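Local coordinates for protein yhhW (Escherichia coli, PDB 1TQ5), which has quercetin 2,3-dioxygenase activity in vitro, opening the flavonol with O2 and releasing CO, while its physiological role is unknown, at residues A[160-165]-A[224-229]; A[182-187]-A[204-209]; A[61-66]-A[124-129]. All coordinates share one frame; numbering follows the deposited sequence.

Contact 1. Residues A[160-165]-A[224-229]; sequences MELYRW and LLFDLP
The amide N of Asp227 gives a nearly straight hydrogen bond to Glu161 O, 2.8 Å long with 171° at the hydrogen. The pair belongs to an antiparallel ladder between two strands of the C-terminal cupin domain. Glu161 N bonds back to Asp227 O, and Tyr163 and Leu225 form a second reciprocal pair. On the face of Leu162 and Phe226, the leucine methyl CD1 sits over the centre of the phenylalanine ring, 3.5 Å from its centroid. This is a CH-pi contact. CG of Leu162, anti to the backbone N (chi1 173°), starts the branch whose CD1 sits there. The selenomethionine Met160 meets the same ring at its edge, with CE 3.6 Å from Phe226 CD1. This face turns to the N-terminal domain, where Phe226 touches Ile117. The face of Glu161, Tyr163, Leu225 and Asp227 carries acids. Tyr163 OH donates a hydrogen bond to Glu161 OE1 at 2.9 Å, from above the carboxylate plane. Glu161 OE1 and Asp227 OD2 are 4.5 Å apart, a repulsion probably eased by salt bridges from Glu161 to Arg150 and from Asp227 to Arg181. Leu225 CD1 lies in the plane of the Trp165 indole, at its edge and 3.6 Å from CZ3.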
loop_
_atom_site.group_PDB
_atom_site.type_symbol
_atom_site.label_atom_id
_atom_site.label_comp_id
_atom_site.label_asym_id
_atom_site.label_seq_id
_atom_site.Cartn_x
_atom_site.Cartn_y
_atom_site.Cartn_z
HETATM N N MSE A 160 4.617 -5.128 -11.547
HETATM C CA MSE A 160 5.145 -4.438 -10.377
HETATM C C MSE A 160 5.451 -5.379 -9.222
HETATM O O MSE A 160 4.838 -6.433 -9.082
HETATM C CB MSE A 160 4.150 -3.366 -9.903
HETATM C CG MSE A 160 2.913 -3.904 -9.179
HETATM SE SE MSE A 160 3.204 -4.317 -7.430
HETATM C CE MSE A 160 3.071 -2.669 -6.697
ATOM N N GLU A 161 6.413 -4.982 -8.398
ATOM C CA GLU A 161 6.791 -5.753 -7.225
ATOM C C GLU A 161 6.643 -4.866 -5.993
ATOM O O GLU A 161 6.914 -3.666 -6.047
ATOM C CB GLU A 161 8.241 -6.217 -7.323
ATOM C CG GLU A 161 8.543 -7.114 -8.499
ATOM C CD GLU A 161 9.962 -7.633 -8.452
ATOM O OE1 GLU A 161 10.883 -6.812 -8.246
ATOM O OE2 GLU A 161 10.160 -8.855 -8.623
ATOM N N LEU A 162 6.212 -5.463 -4.889
ATOM C CA LEU A 162 6.044 -4.751 -3.630
ATOM C C LEU A 162 6.795 -5.519 -2.552
ATOM O O LEU A 162 6.629 -6.729 -2.405
ATOM C CB LEU A 162 4.562 -4.655 -3.242
ATOM C CG LEU A 162 4.252 -4.074 -1.851
ATOM C CD1 LEU A 162 4.764 -2.634 -1.748
ATOM C CD2 LEU A 162 2.745 -4.125 -1.593
ATOM N N TYR A 163 7.632 -4.808 -1.810
ATOM C CA TYR A 163 8.410 -5.407 -0.739
ATOM C C TYR A 163 8.077 -4.742 0.586
ATOM O O TYR A 163 7.785 -3.544 0.633
ATOM C CB TYR A 163 9.905 -5.207 -0.983
ATOM C CG TYR A 163 10.450 -5.823 -2.245
ATOM C CD1 TYR A 163 11.090 -7.061 -2.216
ATOM C CD2 TYR A 163 10.352 -5.159 -3.466
ATOM C CE1 TYR A 163 11.623 -7.619 -3.371
ATOM C CE2 TYR A 163 10.878 -5.708 -4.627
ATOM C CZ TYR A 163 11.513 -6.939 -4.572
ATOM O OH TYR A 163 12.035 -7.492 -5.722
ATOM N N ARG A 164 8.098 -5.529 1.655
ATOM C CA ARG A 164 7.909 -4.999 2.996
ATOM C C ARG A 164 9.330 -5.125 3.538
ATOM O O ARG A 164 9.866 -6.227 3.640
ATOM C CB ARG A 164 6.950 -5.847 3.827
ATOM C CG ARG A 164 6.898 -5.391 5.277
ATOM C CD ARG A 164 5.774 -6.047 6.065
ATOM N NE ARG A 164 5.844 -7.505 6.073
ATOM C CZ ARG A 164 5.011 -8.280 6.761
ATOM N NH1 ARG A 164 5.136 -9.598 6.715
ATOM N NH2 ARG A 164 4.051 -7.733 7.501
ATOM N N TRP A 165 9.939 -3.991 3.863
ATOM C CA TRP A 165 11.317 -3.963 4.327
ATOM C C TRP A 165 11.447 -3.551 5.791
ATOM O O TRP A 165 11.191 -2.398 6.145
ATOM C CB TRP A 165 12.104 -2.978 3.455
ATOM C CG TRP A 165 13.510 -3.380 3.147
ATOM C CD1 TRP A 165 14.381 -4.037 3.971
ATOM C CD2 TRP A 165 14.226 -3.112 1.938
ATOM N NE1 TRP A 165 15.595 -4.194 3.348
ATOM C CE2 TRP A 165 15.528 -3.635 2.099
ATOM C CE3 TRP A 165 13.895 -2.481 0.732
ATOM C CZ2 TRP A 165 16.500 -3.547 1.096
ATOM C CZ3 TRP A 165 14.861 -2.392 -0.265
ATOM C CH2 TRP A 165 16.149 -2.924 -0.074
ATOM N N LEU A 224 7.465 0.132 2.798
ATOM C CA LEU A 224 6.875 -0.632 1.717
ATOM C C LEU A 224 7.568 -0.058 0.494
ATOM O O LEU A 224 7.585 1.161 0.301
ATOM C CB LEU A 224 5.368 -0.380 1.626
ATOM C CG LEU A 224 4.508 -0.781 2.832
ATOM C CD1 LEU A 224 3.058 -0.477 2.537
ATOM C CD2 LEU A 224 4.684 -2.271 3.126
ATOM N N LEU A 225 8.165 -0.925 -0.315
ATOM C CA LEU A 225 8.853 -0.459 -1.502
ATOM C C LEU A 225 8.130 -0.957 -2.736
ATOM O O LEU A 225 8.068 -2.162 -2.999
ATOM C CB LEU A 225 10.313 -0.928 -1.507
ATOM C CG LEU A 225 11.196 -0.302 -2.598
ATOM C CD1 LEU A 225 12.634 -0.186 -2.108
ATOM C CD2 LEU A 225 11.118 -1.137 -3.869
ATOM N N PHE A 226 7.560 -0.010 -3.473
ATOM C CA PHE A 226 6.825 -0.303 -4.695
ATOM C C PHE A 226 7.746 -0.131 -5.892
ATOM O O PHE A 226 8.203 0.980 -6.147
ATOM C CB PHE A 226 5.663 0.678 -4.850
ATOM C CG PHE A 226 4.602 0.551 -3.797
ATOM C CD1 PHE A 226 3.502 -0.275 -3.995
ATOM C CD2 PHE A 226 4.679 1.296 -2.624
ATOM C CE1 PHE A 226 2.489 -0.350 -3.039
ATOM C CE2 PHE A 226 3.680 1.231 -1.666
ATOM C CZ PHE A 226 2.577 0.405 -1.874
ATOM N N ASP A 227 8.032 -1.217 -6.611
ATOM C CA ASP A 227 8.869 -1.157 -7.821
ATOM C C ASP A 227 7.855 -1.120 -8.970
ATOM O O ASP A 227 7.256 -2.142 -9.320
ATOM C CB ASP A 227 9.745 -2.410 -7.941
ATOM C CG ASP A 227 10.852 -2.258 -8.986
ATOM O OD1 ASP A 227 10.545 -1.894 -10.142
ATOM O OD2 ASP A 227 12.032 -2.506 -8.648
ATOM N N LEU A 228 7.678 0.057 -9.560
ATOM C CA LEU A 228 6.682 0.263 -10.603
ATOM C C LEU A 228 7.170 0.399 -12.044
ATOM O O LEU A 228 8.293 0.827 -12.298
ATOM C CB LEU A 228 5.862 1.499 -10.226
ATOM C CG LEU A 228 5.303 1.424 -8.804
ATOM C CD1 LEU A 228 5.078 2.817 -8.233
ATOM C CD2 LEU A 228 4.023 0.607 -8.827
ATOM N N PRO A 229 6.303 0.056 -13.012
ATOM C CA PRO A 229 6.614 0.130 -14.443
ATOM C C PRO A 229 6.798 1.553 -14.975
ATOM O O PRO A 229 6.279 2.518 -14.404
ATOM C CB PRO A 229 5.424 -0.577 -15.091
ATOM C CG PRO A 229 4.304 -0.275 -14.157
ATOM C CD PRO A 229 4.950 -0.489 -12.804
#

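Contact 2. Residues A[182-187]-A[204-209]; sequences RVWIQV and GLAIWD
The guanidinium of Arg182 lies flat on one face of the Trp208 indole. The two planes are 14° apart and the centres 4.3 Å apart. Trp208 CD2 lies over the middle of the guanidinium, while Arg182 NH1 is offset toward the rim of the indole, near CE3. The geometry is that of a cation-pi stack. Asp209 OD1 sits at the edge of the same indole, in its plane. The second tryptophan, Trp184, has one face over the opposite strand's backbone. Leu205 O is 3.6 Å above the plane of the Trp184 indole, toward the rim, with Gly204 C and Ala206 N nearby. Gln186 CB lies at its edge. Both strands are antiparallel neighbours in the sheet of the C-terminal cupin domain.

The side chains of Arg182 and Trp208 run side by side. The arginine chain, extended from CG to NE, passes Trp208 CB, with Arg182 CG 3.7 Å from it, on its way to the ring. A chi1 of 73° places Trp208 CG where it meets Arg182 NE. Beyond the stack, the indole of Trp208 also meets the ring of Tyr3.

The ladder itself has two reciprocal pairs of backbone bonds, Val183 with Ile207 and Ile185 with Leu205. The side chains of these four residues share the other face. There Ile185, Leu205 and Ile207 touch Ile194, and Val183 and Ile185 touch Leu225. Back on the tryptophan face, Ala206 CB touches Trp184 CZ3 at 3.8 Å. Gly204 has no side chain, and its CA comes 3.8 Å from Trp184 CZ2. Trp184 NE1 donates in its ring plane to Gln186 OE1 at 3.1 Å, and this oxygen lies 3.5 Å from Gly204 CA.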
loop_
_atom_site.group_PDB
_atom_site.type_symbol
_atom_site.label_atom_id
_atom_site.label_comp_id
_atom_site.label_asym_id
_atom_site.label_seq_id
_atom_site.Cartn_x
_atom_site.Cartn_y
_atom_site.Cartn_z
ATOM N N ARG A 182 10.032 3.276 -11.937
ATOM C CA ARG A 182 9.869 4.200 -10.833
ATOM C C ARG A 182 9.674 3.473 -9.512
ATOM O O ARG A 182 9.268 2.313 -9.484
ATOM C CB ARG A 182 8.682 5.115 -11.111
ATOM C CG ARG A 182 8.798 5.859 -12.430
ATOM C CD ARG A 182 7.897 7.065 -12.443
ATOM N NE ARG A 182 8.094 7.885 -13.629
ATOM C CZ ARG A 182 7.532 9.074 -13.802
ATOM N NH1 ARG A 182 6.742 9.574 -12.861
ATOM N NH2 ARG A 182 7.757 9.765 -14.913
ATOM N N VAL A 183 9.963 4.170 -8.418
ATOM C CA VAL A 183 9.836 3.584 -7.095
ATOM C C VAL A 183 9.147 4.489 -6.090
ATOM O O VAL A 183 9.422 5.688 -6.017
ATOM C CB VAL A 183 11.223 3.217 -6.516
ATOM C CG1 VAL A 183 11.089 2.781 -5.065
ATOM C CG2 VAL A 183 11.854 2.113 -7.338
ATOM N N TRP A 184 8.238 3.905 -5.320
ATOM C CA TRP A 184 7.567 4.650 -4.277
ATOM C C TRP A 184 7.871 3.949 -2.975
ATOM O O TRP A 184 7.731 2.727 -2.858
ATOM C CB TRP A 184 6.054 4.695 -4.466
ATOM C CG TRP A 184 5.377 5.508 -3.397
ATOM C CD1 TRP A 184 5.030 5.091 -2.137
ATOM C CD2 TRP A 184 4.985 6.881 -3.481
ATOM N NE1 TRP A 184 4.445 6.118 -1.439
ATOM C CE2 TRP A 184 4.403 7.229 -2.238
ATOM C CE3 TRP A 184 5.063 7.854 -4.484
ATOM C CZ2 TRP A 184 3.900 8.510 -1.975
ATOM C CZ3 TRP A 184 4.562 9.130 -4.219
ATOM C CH2 TRP A 184 3.987 9.442 -2.976
ATOM N N ILE A 185 8.326 4.721 -2.006
ATOM C CA ILE A 185 8.610 4.157 -0.709
ATOM C C ILE A 185 7.694 4.830 0.296
ATOM O O ILE A 185 7.678 6.061 0.418
ATOM C CB ILE A 185 10.070 4.379 -0.298
ATOM C CG1 ILE A 185 10.985 3.583 -1.236
ATOM C CG2 ILE A 185 10.259 3.966 1.162
ATOM C CD1 ILE A 185 12.453 3.750 -0.956
ATOM N N GLN A 186 6.926 4.009 1.002
ATOM C CA GLN A 186 6.004 4.485 2.020
ATOM C C GLN A 186 6.553 4.004 3.359
ATOM O O GLN A 186 6.719 2.797 3.569
ATOM C CB GLN A 186 4.618 3.882 1.797
ATOM C CG GLN A 186 3.527 4.431 2.722
ATOM C CD GLN A 186 3.310 5.923 2.548
ATOM O OE1 GLN A 186 3.587 6.488 1.482
ATOM N NE2 GLN A 186 2.807 6.573 3.594
ATOM N N VAL A 187 6.853 4.941 4.254
ATOM C CA VAL A 187 7.371 4.569 5.560
ATOM C C VAL A 187 6.191 4.215 6.472
ATOM O O VAL A 187 5.408 5.085 6.859
ATOM C CB VAL A 187 8.179 5.714 6.204
ATOM C CG1 VAL A 187 8.803 5.228 7.519
ATOM C CG2 VAL A 187 9.276 6.193 5.250
ATOM N N GLY A 204 5.984 9.535 2.325
ATOM C CA GLY A 204 6.150 8.775 1.105
ATOM C C GLY A 204 7.224 9.450 0.283
ATOM O O GLY A 204 7.419 10.666 0.401
ATOM N N LEU A 205 7.919 8.671 -0.542
ATOM C CA LEU A 205 8.985 9.187 -1.392
ATOM C C LEU A 205 8.806 8.705 -2.828
ATOM O O LEU A 205 8.655 7.510 -3.063
ATOM C CB LEU A 205 10.348 8.701 -0.885
ATOM C CG LEU A 205 10.867 9.261 0.439
ATOM C CD1 LEU A 205 12.069 8.454 0.900
ATOM C CD2 LEU A 205 11.249 10.728 0.263
ATOM N N ALA A 206 8.814 9.638 -3.779
ATOM C CA ALA A 206 8.692 9.309 -5.198
ATOM C C ALA A 206 10.105 9.370 -5.768
ATOM O O ALA A 206 10.826 10.353 -5.561
ATOM C CB ALA A 206 7.805 10.316 -5.901
ATOM N N ILE A 207 10.505 8.328 -6.489
ATOM C CA ILE A 207 11.852 8.272 -7.041
ATOM C C ILE A 207 11.881 7.678 -8.436
ATOM O O ILE A 207 11.236 6.672 -8.695
ATOM C CB ILE A 207 12.764 7.404 -6.147
ATOM C CG1 ILE A 207 12.781 7.967 -4.726
ATOM C CG2 ILE A 207 14.178 7.328 -6.737
ATOM C CD1 ILE A 207 13.316 6.991 -3.696
ATOM N N TRP A 208 12.637 8.301 -9.332
ATOM C CA TRP A 208 12.770 7.787 -10.685
ATOM C C TRP A 208 14.029 8.364 -11.317
ATOM O O TRP A 208 14.645 9.277 -10.763
ATOM C CB TRP A 208 11.521 8.112 -11.514
ATOM C CG TRP A 208 11.374 9.543 -11.918
ATOM C CD1 TRP A 208 11.985 10.164 -12.968
ATOM C CD2 TRP A 208 10.543 10.531 -11.296
ATOM N NE1 TRP A 208 11.584 11.477 -13.043
ATOM C CE2 TRP A 208 10.699 11.730 -12.028
ATOM C CE3 TRP A 208 9.680 10.521 -10.190
ATOM C CZ2 TRP A 208 10.025 12.909 -11.693
ATOM C CZ3 TRP A 208 9.007 11.695 -9.856
ATOM C CH2 TRP A 208 9.184 12.872 -10.607
ATOM N N ASP A 209 14.413 7.829 -12.470
ATOM C CA ASP A 209 15.619 8.270 -13.158
ATOM C C ASP A 209 16.846 7.934 -12.316
ATOM O O ASP A 209 17.893 8.567 -12.438
ATOM C CB ASP A 209 15.580 9.775 -13.443
ATOM C CG ASP A 209 14.731 10.120 -14.655
ATOM O OD1 ASP A 209 14.361 9.192 -15.408
ATOM O OD2 ASP A 209 14.443 11.320 -14.859
#

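Contact 3. Residues A[61-66]-A[124-129]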
loop_
_atom_site.group_PDB
_atom_site.type_symbol
_atom_site.label_atom_id
_atom_site.label_comp_id
_atom_site.label_asym_id
_atom_site.label_seq_id
_atom_site.Cartn_x
_atom_site.Cartn_y
_atom_site.Cartn_z
ATOM N N ASP A 61 -12.095 -3.266 -12.738
ATOM C CA ASP A 61 -10.714 -3.129 -13.195
ATOM C C ASP A 61 -9.799 -2.403 -12.207
ATOM O O ASP A 61 -9.534 -1.213 -12.366
ATOM C CB ASP A 61 -10.673 -2.392 -14.537
ATOM C CG ASP A 61 -11.709 -2.906 -15.524
ATOM O OD1 ASP A 61 -11.807 -4.140 -15.710
ATOM O OD2 ASP A 61 -12.423 -2.071 -16.119
HETATM N N MSE A 62 -9.307 -3.119 -11.201
HETATM C CA MSE A 62 -8.418 -2.519 -10.209
HETATM C C MSE A 62 -7.970 -3.562 -9.191
HETATM O O MSE A 62 -8.764 -4.403 -8.762
HETATM C CB MSE A 62 -9.133 -1.364 -9.488
HETATM C CG MSE A 62 -8.235 -0.455 -8.646
HETATM SE SE MSE A 62 -7.136 0.654 -9.581
HETATM C CE MSE A 62 -8.269 1.952 -10.030
ATOM N N GLU A 63 -6.692 -3.518 -8.830
ATOM C CA GLU A 63 -6.135 -4.438 -7.843
ATOM C C GLU A 63 -6.176 -3.696 -6.514
ATOM O O GLU A 63 -5.526 -2.661 -6.360
ATOM C CB GLU A 63 -4.684 -4.797 -8.188
ATOM C CG GLU A 63 -4.500 -5.454 -9.557
ATOM C CD GLU A 63 -5.082 -6.860 -9.626
ATOM O OE1 GLU A 63 -4.427 -7.807 -9.141
ATOM O OE2 GLU A 63 -6.200 -7.017 -10.159
ATOM N N ILE A 64 -6.949 -4.213 -5.566
ATOM C CA ILE A 64 -7.076 -3.579 -4.258
ATOM C C ILE A 64 -6.336 -4.361 -3.184
ATOM O O ILE A 64 -6.707 -5.486 -2.848
ATOM C CB ILE A 64 -8.551 -3.458 -3.832
ATOM C CG1 ILE A 64 -9.375 -2.832 -4.957
ATOM C CG2 ILE A 64 -8.652 -2.608 -2.573
ATOM C CD1 ILE A 64 -8.936 -1.441 -5.344
ATOM N N LEU A 65 -5.290 -3.750 -2.638
ATOM C CA LEU A 65 -4.488 -4.386 -1.606
ATOM C C LEU A 65 -4.699 -3.735 -0.244
ATOM O O LEU A 65 -4.726 -2.512 -0.133
ATOM C CB LEU A 65 -3.011 -4.296 -1.973
ATOM C CG LEU A 65 -2.028 -4.678 -0.866
ATOM C CD1 LEU A 65 -1.995 -6.189 -0.702
ATOM C CD2 LEU A 65 -0.653 -4.147 -1.217
ATOM N N THR A 66 -4.842 -4.558 0.791
ATOM C CA THR A 66 -5.021 -4.053 2.149
ATOM C C THR A 66 -3.890 -4.542 3.062
ATOM O O THR A 66 -3.522 -5.714 3.026
ATOM C CB THR A 66 -6.345 -4.544 2.773
ATOM O OG1 THR A 66 -7.443 -4.234 1.902
ATOM C CG2 THR A 66 -6.565 -3.880 4.126
ATOM N N ASN A 124 -7.046 -5.400 -18.382
ATOM C CA ASN A 124 -8.404 -5.073 -17.964
ATOM C C ASN A 124 -9.389 -6.192 -18.272
ATOM O O ASN A 124 -9.146 -7.029 -19.142
ATOM C CB ASN A 124 -8.879 -3.788 -18.648
ATOM C CG ASN A 124 -8.001 -2.596 -18.327
ATOM O OD1 ASN A 124 -7.808 -2.246 -17.162
ATOM N ND2 ASN A 124 -7.462 -1.964 -19.364
ATOM N N GLY A 125 -10.505 -6.197 -17.549
ATOM C CA GLY A 125 -11.527 -7.206 -17.758
ATOM C C GLY A 125 -11.126 -8.612 -17.358
ATOM O O GLY A 125 -11.604 -9.584 -17.944
ATOM N N ILE A 126 -10.250 -8.732 -16.365
ATOM C CA ILE A 126 -9.815 -10.046 -15.907
ATOM C C ILE A 126 -10.910 -10.662 -15.046
ATOM O O ILE A 126 -11.959 -10.058 -14.835
ATOM C CB ILE A 126 -8.539 -9.969 -15.051
ATOM C CG1 ILE A 126 -8.878 -9.407 -13.668
ATOM C CG2 ILE A 126 -7.505 -9.095 -15.738
ATOM C CD1 ILE A 126 -8.075 -10.029 -12.541
ATOM N N THR A 127 -10.651 -11.859 -14.537
ATOM C CA THR A 127 -11.614 -12.556 -13.700
ATOM C C THR A 127 -11.408 -12.246 -12.214
ATOM O O THR A 127 -10.297 -12.352 -11.694
ATOM C CB THR A 127 -11.526 -14.077 -13.922
ATOM O OG1 THR A 127 -12.351 -14.753 -12.965
ATOM C CG2 THR A 127 -10.088 -14.547 -13.787
ATOM N N PRO A 128 -12.484 -11.858 -11.515
ATOM C CA PRO A 128 -12.452 -11.524 -10.088
ATOM C C PRO A 128 -11.780 -12.597 -9.239
ATOM O O PRO A 128 -12.062 -13.783 -9.391
ATOM C CB PRO A 128 -13.928 -11.365 -9.744
ATOM C CG PRO A 128 -14.506 -10.826 -11.019
ATOM C CD PRO A 128 -13.848 -11.701 -12.057
ATOM N N ARG A 129 -10.896 -12.176 -8.340
ATOM C CA ARG A 129 -10.194 -13.114 -7.472
ATOM C C ARG A 129 -9.873 -12.482 -6.126
ATOM O O ARG A 129 -9.707 -11.266 -6.018
ATOM C CB ARG A 129 -8.899 -13.576 -8.134
ATOM C CG ARG A 129 -7.945 -12.443 -8.434
ATOM C CD ARG A 129 -6.644 -12.581 -7.667
ATOM N NE ARG A 129 -5.842 -11.369 -7.795
ATOM C CZ ARG A 129 -4.583 -11.250 -7.389
ATOM N NH1 ARG A 129 -3.961 -12.276 -6.822
ATOM N NH2 ARG A 129 -3.949 -10.097 -7.557
#
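The 124-129 loop runs past residues 61-63 with end-to-end directions 52° apart, and the backbones come nearest at Asp61 and Asn124, whose CA atoms are 5.6 Å apart. No strand pairing joins them. Two side chains of 61-66, Asp61 and Glu63, carry the contact, one to a backbone N-H and one to a guanidinium.

The first point is Asp61. Its side chain leaves the backbone toward the loop, and OD1 accepts the backbone N-H of Gly125 at 3.1 Å. The N-H comes from above the carboxylate plane, 44° out of it. Gly125 has a positive phi of 68°, which favours glycine, and the chain turns there. Beside this bond, Asn124 OD1 lies 3.9 Å from Asp61 CB. The side chain of Asp61 is about 8 Å from that of the metal ligand His59.

The second point is a salt bridge. Glu63 OE1 takes Arg129 NH2 at 2.8 Å, nearly in line with its C-O bond and close to the guanidinium plane. The two side chains cross at about a right angle, yet their flat ends are almost coplanar. Glu63 bends at chi2, which places CD. The methyl CD1 of Ile126 packs near the other oxygen, 4.3 Å from Glu63 OE2.

In the fold, this pair bridges two strands of the N-terminal cupin sheet, 63-70 and 129-133, with strand 90-94 between them. Ser94 OG of that middle strand bonds to both Glu63 OE2 and Arg129 NE. Two further bonds reach the C-terminal domain: His157 N gives a second bond to Glu63 OE1, and Arg129 NH2 also reaches Lys155 O. Although Glu63 is buried, the salt bridge and the donors from Ser94 and His157 would probably favour its charged form. Within strand 129-133, Arg129 NH1 forms a salt bridge with Glu131 OE2.

In the fold
Contacts 1 and 2 are buried ladders in one sheet of the C-terminal cupin domain. Strands 221-228 and 182-187 are neighbours there, so the two contacts join directly: Leu228 N probably bonds to Arg182 O, and Phe226 N to Trp184 O. Both rely on backbone bonds and on apolar and aromatic packing. Contact 3 differs. It lies mostly on the surface of the N-terminal domain, though Glu63 is buried. It has no backbone ladder and depends on carboxylates. It closes earlier in the chain than the other two open. Its segment 61-66 still touches contact 1, through Leu65 CD2 and Leu162 CD2, where the two domains meet. Contact 2 stays about 10 Å from contact 3 at the nearest atoms.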